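Local structure of purine nucleoside phosphorylase YlmD (Geobacillus stearothermophilus, 6T1B) at residues 123-128 with 178-183. The protein catalyses the phosphorolysis of adenosine, inosine and S-methyl-5'-thioadenosine to the free base and a ribose 1-phosphate, and also deaminates adenosine. Numbering follows the deposited sequence.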
# COMPACT_ATOMS: atom_id res chain seq x y z
N PHE A 123 5.16 4.03 -1.19
CA PHE A 123 5.65 2.70 -1.48
C PHE A 123 6.79 2.74 -2.49
O PHE A 123 6.77 3.53 -3.44
CB PHE A 123 4.54 1.84 -2.08
CG PHE A 123 3.50 1.51 -1.09
CD1 PHE A 123 3.65 0.40 -0.29
CD2 PHE A 123 2.44 2.36 -0.88
CE1 PHE A 123 2.71 0.10 0.69
CE2 PHE A 123 1.51 2.07 0.11
CZ PHE A 123 1.65 0.95 0.90
N ALA A 124 7.75 1.82 -2.35
CA ALA A 124 8.75 1.55 -3.38
C ALA A 124 9.36 0.16 -3.18
O ALA A 124 10.57 0.00 -3.07
CB ALA A 124 9.83 2.62 -3.41
N ASP A 125 8.48 -0.84 -3.09
CA ASP A 125 8.79 -2.27 -3.02
C ASP A 125 7.83 -2.95 -2.04
O ASP A 125 7.42 -4.09 -2.26
CB ASP A 125 10.21 -2.62 -2.57
CG ASP A 125 11.26 -2.51 -3.66
OD1 ASP A 125 12.43 -2.55 -3.26
OD2 ASP A 125 10.95 -2.44 -4.89
N CYS A 126 7.49 -2.30 -0.93
CA CYS A 126 6.66 -2.93 0.09
C CYS A 126 5.25 -3.12 -0.45
O CYS A 126 4.84 -2.47 -1.40
CB CYS A 126 6.67 -2.10 1.36
SG CYS A 126 8.30 -2.05 2.17
N VAL A 127 4.50 -4.00 0.19
CA VAL A 127 3.20 -4.37 -0.33
C VAL A 127 2.12 -3.36 0.04
O VAL A 127 1.87 -3.13 1.23
CB VAL A 127 2.77 -5.78 0.15
CG1 VAL A 127 1.44 -6.15 -0.47
CG2 VAL A 127 3.84 -6.79 -0.18
N PRO A 128 1.46 -2.74 -0.95
CA PRO A 128 0.28 -1.91 -0.64
C PRO A 128 -0.96 -2.79 -0.61
O PRO A 128 -1.26 -3.50 -1.59
CB PRO A 128 0.24 -0.90 -1.80
CG PRO A 128 0.88 -1.60 -2.96
CD PRO A 128 1.76 -2.73 -2.40
N PRO A 178 1.06 -3.55 -6.72
CA PRO A 178 2.44 -3.76 -7.17
C PRO A 178 3.44 -3.65 -6.03
O PRO A 178 3.36 -2.74 -5.20
CB PRO A 178 2.64 -2.64 -8.20
CG PRO A 178 1.27 -2.38 -8.73
CD PRO A 178 0.37 -2.52 -7.53
N ALA A 179 4.40 -4.56 -6.03
CA ALA A 179 5.37 -4.69 -4.95
C ALA A 179 6.51 -5.53 -5.47
O ALA A 179 6.46 -6.06 -6.58
CB ALA A 179 4.73 -5.32 -3.71
N ILE A 180 7.57 -5.64 -4.68
CA ILE A 180 8.71 -6.43 -5.14
C ILE A 180 8.32 -7.90 -5.13
O ILE A 180 7.69 -8.39 -4.19
CB ILE A 180 9.95 -6.13 -4.28
CG1 ILE A 180 11.19 -6.69 -4.94
CG2 ILE A 180 9.75 -6.63 -2.87
CD1 ILE A 180 12.47 -6.28 -4.24
N GLY A 181 8.71 -8.61 -6.18
CA GLY A 181 8.40 -10.02 -6.30
C GLY A 181 9.54 -10.90 -5.84
O GLY A 181 10.66 -10.44 -5.62
N PRO A 182 9.25 -12.20 -5.70
CA PRO A 182 10.31 -13.14 -5.32
C PRO A 182 11.36 -13.27 -6.38
O PRO A 182 12.47 -13.74 -6.09
CB PRO A 182 9.55 -14.45 -5.11
CG PRO A 182 8.29 -14.31 -5.93
CD PRO A 182 7.95 -12.84 -5.91
N CYS A 183 11.03 -12.88 -7.62
CA CYS A 183 12.02 -12.74 -8.68
C CYS A 183 13.21 -11.89 -8.24
O CYS A 183 14.33 -12.12 -8.71
CB CYS A 183 11.35 -12.08 -9.89
SG CYS A 183 10.07 -10.81 -9.51
O HOH W 1 5.56 -1.23 -3.65
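Ile180 lies obliquely across the side chain of Asp125, its CD1 reaching the carboxylate at 3.9 Å from Asp125 OD1 while its CG2 rests 3.5 Å from the Asp125 backbone O. In Ile180, CG1 stands anti to its own backbone N (chi1 -167°); CG2 falls between that N and the carbonyl carbon, on the side of Asp125 O. The same Asp125 O accepts a hydrogen bond from Ile180 N at 2.9 Å, nearly straight at 169°. Ala179 CB points toward the turn, 3.3 Å from Asp125 O and 3.9 Å from Val127 CG2. Farther along, Pro128 CD touches Pro178 O at 3.2 Å. One water bridges the two segments: it accepts from Asp125 N and donates to Cys126 O and Pro178 O. The buried carboxylate is satisfied from beyond, OD2 by Ser253 and Thr244, OD1 by the amide of Arg255. An alanine at Asp125 would probably leave Ser253, Thr244 and the Arg255 amide without their carboxylate partner and open a gap beside Ile180 CD1. The turn carries Cys126, which with His81 and His143 binds the catalytic zinc, whereas the partner loop runs on to Cys183 of the second, probably structural, zinc site. The contact thus joins the link between strands 118-123 and 127-133 to the loop leaving strand 173-176, with helix 219-229 touching Val127 and Ala179 and strand 264-269 touching Pro128.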